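Local coordinates for hypothetical protein Atu0492 (Agrobacterium tumefaciens, PDB 2GMY) that is of unknown function but belongs to the carboxymuconolactone decarboxylase family and is probably an AhpD-like protein of antioxidant defence, at residues I35-L40 / G90-V95. Numbering follows the deposited sequence.
Sequences IHLIKL and GWVDAV
Between 35-40 and 90-95 the contact is apolar packing of one valine, Val-92 of helix 83-96, against Leu-37 and Ile-38 of helix 32-45, in the buried interior of the subunit. The approach is close: the CA atoms of Ile-38 and Val-92 lie 6.3 Å apart. One branch of the valine does most of the work. With CG1 anti to the backbone N (chi1 172°), CG2 is set beside that nitrogen and reaches CG1 of Ile-38 at 3.8 Å. The same CG2 of Val-92 lies 4.1 Å from the CA of Ile-38, so that it rests against the base of the isoleucine. The other branch, CG1, comes within 4.1 Å of the Ile-38 carbonyl oxygen, a van der Waals approach to the backbone. Leu-37 sets out past segment 90-95, not at it, but its extended chain, chi1 -179°, brings CD2 to 4.2 Å from Val-92 CG2.

The two partners of the valine extend the interface beyond this point. Leu-37 also packs on Glu-85, Leu-88 and Leu-89, one to two turns earlier in helix 83-96, and Ile-38 touches Ile-127 of helix 117-139. A polar tie lies nearby, where Asp-93 forms a salt bridge with Arg-41. The result is an aliphatic helix-helix contact in the core of an all-helical subunit, consistent with the AhpD-like fold of the carboxymuconolactone decarboxylase family.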
ATOM      1  N   ILE A  35      -4.316 -22.627 -18.187  1.00 15.43           N
ATOM      2  CA  ILE A  35      -4.109 -23.179 -16.852  1.00 15.65           C
ATOM      3  C   ILE A  35      -2.682 -22.864 -16.375  1.00 14.78           C
ATOM      4  O   ILE A  35      -2.486 -22.395 -15.247  1.00 14.46           O
ATOM      5  CB  ILE A  35      -4.422 -24.693 -16.802  1.00 16.26           C
ATOM      6  CG1 ILE A  35      -5.901 -24.924 -17.126  1.00 16.85           C
ATOM      7  CG2 ILE A  35      -4.075 -25.256 -15.414  1.00 17.34           C
ATOM      8  CD1 ILE A  35      -6.289 -26.416 -17.195  1.00 17.42           C
ATOM      9  N   HIS A  36      -1.695 -23.088 -17.243  1.00 13.93           N
ATOM     10  CA  HIS A  36      -0.304 -22.743 -16.918  1.00 13.68           C
ATOM     11  C   HIS A  36      -0.143 -21.267 -16.570  1.00 13.21           C
ATOM     12  O   HIS A  36       0.514 -20.912 -15.591  1.00 13.42           O
ATOM     13  CB  HIS A  36       0.616 -23.053 -18.094  1.00 13.97           C
ATOM     14  CG  HIS A  36       0.733 -24.509 -18.394  1.00 15.75           C
ATOM     15  ND1 HIS A  36       0.859 -25.458 -17.404  1.00 16.66           N
ATOM     16  CD2 HIS A  36       0.769 -25.178 -19.571  1.00 17.81           C
ATOM     17  CE1 HIS A  36       0.962 -26.655 -17.960  1.00 18.67           C
ATOM     18  NE2 HIS A  36       0.907 -26.512 -19.272  1.00 17.88           N
ATOM     19  N   LEU A  37      -0.738 -20.416 -17.389  1.00 12.45           N
ATOM     20  CA  LEU A  37      -0.671 -18.967 -17.198  1.00 12.25           C
ATOM     21  C   LEU A  37      -1.266 -18.556 -15.855  1.00 11.86           C
ATOM     22  O   LEU A  37      -0.680 -17.751 -15.120  1.00 11.72           O
ATOM     23  CB  LEU A  37      -1.428 -18.297 -18.347  1.00 12.84           C
ATOM     24  CG  LEU A  37      -1.470 -16.772 -18.352  1.00 11.78           C
ATOM     25  CD1 LEU A  37      -1.659 -16.301 -19.778  1.00 13.83           C
ATOM     26  CD2 LEU A  37      -2.561 -16.218 -17.412  1.00 12.73           C
ATOM     27  N   ILE A  38      -2.455 -19.070 -15.556  1.00 11.10           N
ATOM     28  CA  ILE A  38      -3.119 -18.765 -14.283  1.00 10.84           C
ATOM     29  C   ILE A  38      -2.232 -19.177 -13.103  1.00 10.37           C
ATOM     30  O   ILE A  38      -2.035 -18.394 -12.155  1.00 11.19           O
ATOM     31  CB  ILE A  38      -4.489 -19.485 -14.192  1.00 11.26           C
ATOM     32  CG1 ILE A  38      -5.495 -18.837 -15.135  1.00 11.59           C
ATOM     33  CG2 ILE A  38      -4.982 -19.507 -12.744  1.00 12.82           C
ATOM     34  CD1 ILE A  38      -6.695 -19.755 -15.452  1.00 13.46           C
ATOM     35  N   LYS A  39      -1.701 -20.397 -13.159  1.00 10.15           N
ATOM     36  CA  LYS A  39      -0.918 -20.923 -12.037  1.00 11.20           C
ATOM     37  C   LYS A  39       0.391 -20.177 -11.856  1.00 11.15           C
ATOM     38  O   LYS A  39       0.774 -19.844 -10.730  1.00 12.26           O
ATOM     39  CB  LYS A  39      -0.643 -22.413 -12.211  1.00 11.40           C
ATOM     40  CG  LYS A  39      -1.882 -23.274 -12.000  1.00 14.09           C
ATOM     41  CD  LYS A  39      -1.558 -24.722 -12.332  1.00 18.65           C
ATOM     42  CE  LYS A  39      -2.692 -25.620 -11.934  1.00 22.98           C
ATOM     43  NZ  LYS A  39      -2.190 -27.013 -11.824  1.00 26.50           N
ATOM     44  N   LEU A  40       1.076 -19.900 -12.963  1.00 11.04           N
ATOM     45  CA  LEU A  40       2.382 -19.245 -12.880  1.00 11.51           C
ATOM     46  C   LEU A  40       2.216 -17.807 -12.412  1.00 11.57           C
ATOM     47  O   LEU A  40       2.898 -17.363 -11.479  1.00 11.70           O
ATOM     48  CB  LEU A  40       3.117 -19.315 -14.225  1.00 12.38           C
ATOM     49  CG  LEU A  40       4.493 -18.635 -14.279  1.00 12.36           C
ATOM     50  CD1 LEU A  40       5.441 -19.161 -13.196  1.00 13.21           C
ATOM     51  CD2 LEU A  40       5.080 -18.835 -15.655  1.00 13.31           C
ATOM     52  N   GLY A  90      -4.919  -9.880 -16.698  1.00 11.73           N
ATOM     53  CA  GLY A  90      -5.574  -8.793 -15.944  1.00 11.70           C
ATOM     54  C   GLY A  90      -6.511  -9.325 -14.870  1.00 11.64           C
ATOM     55  O   GLY A  90      -6.584  -8.785 -13.745  1.00 10.99           O
ATOM     56  N   TRP A  91      -7.218 -10.408 -15.204  1.00 10.64           N
ATOM     57  CA  TRP A  91      -8.168 -11.011 -14.277  1.00 10.61           C
ATOM     58  C   TRP A  91      -7.444 -11.816 -13.207  1.00  9.91           C
ATOM     59  O   TRP A  91      -7.805 -11.758 -12.017  1.00 10.57           O
ATOM     60  CB  TRP A  91      -9.137 -11.898 -15.040  1.00 10.41           C
ATOM     61  CG  TRP A  91     -10.306 -12.398 -14.252  1.00  9.90           C
ATOM     62  CD1 TRP A  91     -10.618 -13.710 -13.994  1.00 11.18           C
ATOM     63  CD2 TRP A  91     -11.352 -11.618 -13.647  1.00 10.83           C
ATOM     64  NE1 TRP A  91     -11.785 -13.794 -13.277  1.00 11.35           N
ATOM     65  CE2 TRP A  91     -12.257 -12.529 -13.046  1.00 10.53           C
ATOM     66  CE3 TRP A  91     -11.614 -10.248 -13.557  1.00 10.09           C
ATOM     67  CZ2 TRP A  91     -13.404 -12.108 -12.355  1.00 11.20           C
ATOM     68  CZ3 TRP A  91     -12.769  -9.827 -12.872  1.00 10.29           C
ATOM     69  CH2 TRP A  91     -13.644 -10.761 -12.290  1.00 11.16           C
ATOM     70  N   VAL A  92      -6.427 -12.575 -13.613  1.00  9.54           N
ATOM     71  CA  VAL A  92      -5.608 -13.266 -12.614  1.00  9.90           C
ATOM     72  C   VAL A  92      -5.077 -12.277 -11.571  1.00  9.92           C
ATOM     73  O   VAL A  92      -5.170 -12.523 -10.363  1.00  9.95           O
ATOM     74  CB  VAL A  92      -4.463 -14.058 -13.264  1.00 10.49           C
ATOM     75  CG1 VAL A  92      -3.509 -14.617 -12.206  1.00 10.34           C
ATOM     76  CG2 VAL A  92      -5.032 -15.180 -14.114  1.00 11.63           C
ATOM     77  N   ASP A  93      -4.529 -11.160 -12.041  1.00 10.05           N
ATOM     78  CA  ASP A  93      -4.015 -10.137 -11.133  1.00 10.52           C
ATOM     79  C   ASP A  93      -5.120  -9.574 -10.221  1.00 10.70           C
ATOM     80  O   ASP A  93      -4.952  -9.532  -8.991  1.00 11.36           O
ATOM     81  CB  ASP A  93      -3.376  -9.012 -11.945  1.00 11.09           C
ATOM     82  CG  ASP A  93      -2.038  -9.414 -12.544  1.00 13.09           C
ATOM     83  OD1 ASP A  93      -1.722 -10.621 -12.577  1.00 14.07           O
ATOM     84  OD2 ASP A  93      -1.301  -8.504 -12.983  1.00 16.77           O
ATOM     85  N   ALA A  94      -6.240  -9.163 -10.815  1.00 10.79           N
ATOM     86  CA  ALA A  94      -7.312  -8.503 -10.048  1.00 10.92           C
ATOM     87  C   ALA A  94      -7.895  -9.422  -8.979  1.00 11.09           C
ATOM     88  O   ALA A  94      -8.167  -9.002  -7.841  1.00 12.18           O
ATOM     89  CB  ALA A  94      -8.423  -8.001 -10.992  1.00 11.64           C
ATOM     90  N   VAL A  95      -8.062 -10.695  -9.346  1.00 10.80           N
ATOM     91  CA  VAL A  95      -8.707 -11.675  -8.471  1.00 10.79           C
ATOM     92  C   VAL A  95      -7.721 -12.199  -7.434  1.00 10.40           C
ATOM     93  O   VAL A  95      -8.078 -12.438  -6.288  1.00 10.55           O
ATOM     94  CB  VAL A  95      -9.351 -12.812  -9.291  1.00 10.70           C
ATOM     95  CG1 VAL A  95      -9.936 -13.894  -8.390  1.00 12.22           C
ATOM     96  CG2 VAL A  95     -10.456 -12.246 -10.166  1.00 12.14           C
TER